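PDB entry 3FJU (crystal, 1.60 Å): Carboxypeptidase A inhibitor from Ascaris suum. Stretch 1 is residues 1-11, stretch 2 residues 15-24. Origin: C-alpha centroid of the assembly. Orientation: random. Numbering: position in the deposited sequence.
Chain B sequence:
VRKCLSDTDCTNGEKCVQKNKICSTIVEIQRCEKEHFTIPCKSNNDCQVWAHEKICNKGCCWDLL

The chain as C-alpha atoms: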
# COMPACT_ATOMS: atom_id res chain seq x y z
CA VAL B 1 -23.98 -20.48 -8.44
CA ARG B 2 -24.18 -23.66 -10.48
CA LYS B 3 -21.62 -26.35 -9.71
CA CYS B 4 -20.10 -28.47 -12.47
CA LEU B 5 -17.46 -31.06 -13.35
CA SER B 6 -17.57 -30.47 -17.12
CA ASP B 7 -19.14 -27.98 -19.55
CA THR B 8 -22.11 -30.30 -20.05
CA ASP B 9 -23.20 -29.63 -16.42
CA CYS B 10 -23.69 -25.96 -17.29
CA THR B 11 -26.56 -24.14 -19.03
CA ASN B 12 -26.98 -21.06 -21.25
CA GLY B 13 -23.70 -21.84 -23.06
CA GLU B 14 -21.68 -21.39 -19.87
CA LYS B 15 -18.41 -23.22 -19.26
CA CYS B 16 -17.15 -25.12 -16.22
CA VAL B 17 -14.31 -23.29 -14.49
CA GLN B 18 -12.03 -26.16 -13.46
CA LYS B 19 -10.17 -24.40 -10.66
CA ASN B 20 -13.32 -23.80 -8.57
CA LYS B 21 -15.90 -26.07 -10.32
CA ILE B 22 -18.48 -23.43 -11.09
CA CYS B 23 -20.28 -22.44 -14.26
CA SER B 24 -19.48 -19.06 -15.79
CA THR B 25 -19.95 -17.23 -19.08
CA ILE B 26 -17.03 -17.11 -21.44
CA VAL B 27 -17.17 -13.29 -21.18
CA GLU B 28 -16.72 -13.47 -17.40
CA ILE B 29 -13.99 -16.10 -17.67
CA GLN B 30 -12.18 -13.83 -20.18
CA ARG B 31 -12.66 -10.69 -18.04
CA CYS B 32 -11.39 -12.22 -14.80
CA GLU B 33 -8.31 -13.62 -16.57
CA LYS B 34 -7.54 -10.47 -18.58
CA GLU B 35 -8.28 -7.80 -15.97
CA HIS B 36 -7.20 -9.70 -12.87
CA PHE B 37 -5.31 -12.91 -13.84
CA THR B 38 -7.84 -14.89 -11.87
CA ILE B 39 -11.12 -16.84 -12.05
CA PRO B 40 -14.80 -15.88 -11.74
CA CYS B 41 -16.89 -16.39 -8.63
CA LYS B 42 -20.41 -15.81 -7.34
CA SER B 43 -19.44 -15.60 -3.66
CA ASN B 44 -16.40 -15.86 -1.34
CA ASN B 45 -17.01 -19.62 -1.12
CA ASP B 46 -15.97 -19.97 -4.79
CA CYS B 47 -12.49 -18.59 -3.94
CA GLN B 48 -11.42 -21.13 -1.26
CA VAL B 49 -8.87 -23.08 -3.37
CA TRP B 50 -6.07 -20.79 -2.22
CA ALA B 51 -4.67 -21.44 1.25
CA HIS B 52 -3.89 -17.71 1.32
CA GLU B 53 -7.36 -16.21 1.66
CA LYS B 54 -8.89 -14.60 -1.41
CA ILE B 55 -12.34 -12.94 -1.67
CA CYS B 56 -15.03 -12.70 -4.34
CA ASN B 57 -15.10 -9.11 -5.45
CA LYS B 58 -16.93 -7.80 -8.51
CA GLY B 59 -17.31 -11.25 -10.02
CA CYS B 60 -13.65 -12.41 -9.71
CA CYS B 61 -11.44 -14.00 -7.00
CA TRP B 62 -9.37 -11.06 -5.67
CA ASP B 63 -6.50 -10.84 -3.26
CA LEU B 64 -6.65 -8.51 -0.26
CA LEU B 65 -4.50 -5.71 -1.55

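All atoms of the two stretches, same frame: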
# COMPACT_ATOMS: atom_id res chain seq x y z
N VAL B 1 -25.07 -19.56 -8.00
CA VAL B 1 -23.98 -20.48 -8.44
C VAL B 1 -24.54 -21.81 -8.96
O VAL B 1 -25.49 -22.36 -8.41
CB VAL B 1 -22.94 -20.75 -7.31
CG1 VAL B 1 -23.55 -21.63 -6.22
CG2 VAL B 1 -21.69 -21.41 -7.85
N ARG B 2 -23.92 -22.32 -10.02
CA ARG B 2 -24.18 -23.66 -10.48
C ARG B 2 -22.87 -24.40 -10.50
O ARG B 2 -21.91 -23.97 -11.15
CB ARG B 2 -24.83 -23.65 -11.87
CG ARG B 2 -25.05 -25.03 -12.45
CD ARG B 2 -25.62 -24.93 -13.85
NE ARG B 2 -27.06 -24.83 -13.77
CZ ARG B 2 -27.89 -25.81 -14.09
NH1 ARG B 2 -27.41 -26.96 -14.56
NH2 ARG B 2 -29.19 -25.64 -13.98
N LYS B 3 -22.81 -25.50 -9.76
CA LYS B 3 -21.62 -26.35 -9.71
C LYS B 3 -21.56 -27.26 -10.92
O LYS B 3 -22.60 -27.60 -11.54
CB LYS B 3 -21.63 -27.17 -8.42
CG LYS B 3 -21.63 -26.34 -7.14
CD LYS B 3 -20.30 -25.60 -6.94
CE LYS B 3 -19.13 -26.56 -6.69
NZ LYS B 3 -17.82 -25.86 -6.78
N CYS B 4 -20.34 -27.68 -11.26
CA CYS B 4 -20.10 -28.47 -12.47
C CYS B 4 -18.81 -29.28 -12.33
O CYS B 4 -17.95 -28.98 -11.49
CB CYS B 4 -19.98 -27.54 -13.69
SG CYS B 4 -18.70 -26.26 -13.49
N LEU B 5 -18.70 -30.30 -13.18
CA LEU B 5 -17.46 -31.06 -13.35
C LEU B 5 -16.96 -30.97 -14.79
O LEU B 5 -15.77 -31.16 -15.06
CB LEU B 5 -17.63 -32.52 -12.91
CG LEU B 5 -18.07 -32.80 -11.47
CD1 LEU B 5 -18.34 -34.29 -11.28
CD2 LEU B 5 -17.05 -32.30 -10.45
N SER B 6 -17.89 -30.70 -15.72
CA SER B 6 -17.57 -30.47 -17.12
C SER B 6 -18.59 -29.48 -17.69
O SER B 6 -19.63 -29.20 -17.06
CB SER B 6 -17.58 -31.78 -17.92
OG SER B 6 -18.89 -32.27 -18.13
N ASP B 7 -18.32 -29.00 -18.90
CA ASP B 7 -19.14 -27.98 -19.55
C ASP B 7 -20.59 -28.42 -19.76
O ASP B 7 -21.51 -27.56 -19.83
CB ASP B 7 -18.54 -27.56 -20.90
CG ASP B 7 -17.19 -26.86 -20.77
OD1 ASP B 7 -16.72 -26.56 -19.64
OD2 ASP B 7 -16.57 -26.63 -21.84
N THR B 8 -20.78 -29.74 -19.82
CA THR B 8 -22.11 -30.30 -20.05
C THR B 8 -23.00 -30.24 -18.80
O THR B 8 -24.19 -30.48 -18.90
CB THR B 8 -22.08 -31.75 -20.63
OG1 THR B 8 -21.45 -32.64 -19.70
CG2 THR B 8 -21.35 -31.80 -21.98
N ASP B 9 -22.42 -29.88 -17.65
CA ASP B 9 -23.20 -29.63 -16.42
C ASP B 9 -23.72 -28.18 -16.35
O ASP B 9 -24.53 -27.83 -15.49
CB ASP B 9 -22.35 -29.92 -15.18
CG ASP B 9 -21.86 -31.35 -15.14
OD1 ASP B 9 -22.65 -32.26 -15.51
OD2 ASP B 9 -20.69 -31.57 -14.78
N CYS B 10 -23.27 -27.35 -17.28
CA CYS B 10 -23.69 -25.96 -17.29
C CYS B 10 -24.87 -25.73 -18.24
O CYS B 10 -25.29 -26.64 -18.99
CB CYS B 10 -22.49 -25.04 -17.59
SG CYS B 10 -21.16 -25.20 -16.34
N THR B 11 -25.45 -24.53 -18.16
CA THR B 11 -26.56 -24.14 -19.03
C THR B 11 -26.24 -22.78 -19.67
O THR B 11 -25.26 -22.12 -19.30
CB THR B 11 -27.88 -24.03 -18.25
OG1 THR B 11 -27.76 -23.05 -17.22
CG2 THR B 11 -28.27 -25.36 -17.65
N LYS B 15 -19.46 -22.20 -19.38
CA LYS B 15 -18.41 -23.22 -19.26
C LYS B 15 -18.09 -23.52 -17.80
O LYS B 15 -18.31 -22.67 -16.93
CB LYS B 15 -17.16 -22.81 -20.04
CG LYS B 15 -17.38 -22.41 -21.50
CD LYS B 15 -18.09 -23.50 -22.33
CE LYS B 15 -18.18 -23.08 -23.81
NZ LYS B 15 -18.75 -24.16 -24.70
N CYS B 16 -17.59 -24.72 -17.55
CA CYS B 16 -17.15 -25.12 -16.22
C CYS B 16 -15.73 -24.62 -15.94
O CYS B 16 -14.77 -24.98 -16.63
CB CYS B 16 -17.20 -26.64 -16.05
SG CYS B 16 -17.06 -27.12 -14.31
N VAL B 17 -15.61 -23.76 -14.94
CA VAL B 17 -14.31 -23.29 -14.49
C VAL B 17 -13.68 -24.41 -13.65
O VAL B 17 -14.17 -24.75 -12.57
CB VAL B 17 -14.41 -21.96 -13.70
CG1 VAL B 17 -13.02 -21.48 -13.26
CG2 VAL B 17 -15.09 -20.88 -14.57
N GLN B 18 -12.57 -24.97 -14.13
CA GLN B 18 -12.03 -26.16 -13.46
C GLN B 18 -11.40 -25.89 -12.10
O GLN B 18 -11.46 -26.76 -11.22
CB GLN B 18 -11.10 -26.94 -14.37
CG GLN B 18 -11.83 -27.71 -15.48
CD GLN B 18 -12.78 -28.80 -14.97
OE1 GLN B 18 -12.53 -29.44 -13.94
NE2 GLN B 18 -13.88 -29.00 -15.68
N LYS B 19 -10.83 -24.70 -11.92
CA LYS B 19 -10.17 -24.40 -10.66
C LYS B 19 -11.14 -24.44 -9.47
O LYS B 19 -10.83 -25.03 -8.42
CB LYS B 19 -9.43 -23.06 -10.74
CG LYS B 19 -8.19 -23.00 -9.90
CD LYS B 19 -7.37 -21.73 -10.13
CE LYS B 19 -6.39 -21.85 -11.28
NZ LYS B 19 -5.32 -20.81 -11.18
N ASN B 20 -12.33 -23.86 -9.65
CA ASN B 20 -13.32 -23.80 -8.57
C ASN B 20 -14.64 -24.55 -8.82
O ASN B 20 -15.54 -24.51 -8.00
CB ASN B 20 -13.57 -22.36 -8.09
CG ASN B 20 -14.14 -21.45 -9.19
OD1 ASN B 20 -14.24 -21.84 -10.35
ND2 ASN B 20 -14.49 -20.22 -8.81
N LYS B 21 -14.75 -25.21 -9.98
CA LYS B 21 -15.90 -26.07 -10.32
C LYS B 21 -17.23 -25.33 -10.29
O LYS B 21 -18.22 -25.77 -9.69
CB LYS B 21 -15.93 -27.34 -9.44
CG LYS B 21 -14.68 -28.18 -9.57
CD LYS B 21 -14.52 -28.75 -10.96
CE LYS B 21 -13.45 -29.83 -10.98
NZ LYS B 21 -12.08 -29.29 -11.18
N ILE B 22 -17.24 -24.17 -10.92
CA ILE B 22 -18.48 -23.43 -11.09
C ILE B 22 -18.66 -23.05 -12.55
O ILE B 22 -17.69 -22.91 -13.31
CB ILE B 22 -18.59 -22.15 -10.21
CG1 ILE B 22 -17.67 -21.03 -10.72
CG2 ILE B 22 -18.32 -22.48 -8.73
CD1 ILE B 22 -18.04 -19.62 -10.24
N CYS B 23 -19.92 -22.89 -12.92
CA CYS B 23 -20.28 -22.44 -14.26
C CYS B 23 -20.13 -20.94 -14.37
O CYS B 23 -20.44 -20.19 -13.42
CB CYS B 23 -21.72 -22.84 -14.55
SG CYS B 23 -21.99 -24.61 -14.58
N SER B 24 -19.65 -20.48 -15.52
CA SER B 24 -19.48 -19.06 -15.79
C SER B 24 -19.56 -18.82 -17.30
O SER B 24 -19.25 -19.71 -18.10
CB SER B 24 -18.12 -18.57 -15.28
OG SER B 24 -17.86 -17.26 -15.72
O HOH W 1 -22.36 -20.55 -11.59

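Two disulfides form the centre of this small contact. Cys-4 SG bonds Cys-16 SG and Cys-10 SG bonds Cys-23 SG, each at 2.0 Å, with chi3 of 89° and -88°, close to the relaxed right angle but of opposite hand. All four cysteines direct CA-to-CB toward the other stretch, and the bridges pack together: Cys-4 CB lies 3.7 Å from Cys-23 SG.

Backbone pairing is brief. A single bridge joins Lys-3 to Ile-22, framed by hydrogen bonds from Cys-23 N to Arg-2 O (2.9 Å) and from Cys-4 N to Lys-21 O (3.3 Å). One water extends the pairing, donating to Cys-23 O (2.7 Å) and accepting from Arg-2 N (2.8 Å).

Side chains then satisfy backbone groups that the short pairing leaves over: Asp-7 OD1 accepts from Cys-16 N (2.9 Å), and Gln-18 NE2 donates to Leu-5 O (2.9 Å). Lys-3, whose CB points away, curls back through three m rotamers, and its NZ adds a second donor to Lys-21 O (2.9 Å), which already accepts from Cys-4 N. Within stretch 1, Asp-9 OD2 takes Leu-5 N (2.9 Å) and Ser-6 N (3.1 Å), bracing the loop between Cys-4 and Cys-10.

Apart from the cystines, apolar packing is slight: Val-1 CG2 meets Ile-22 CG2 at 3.6 Å.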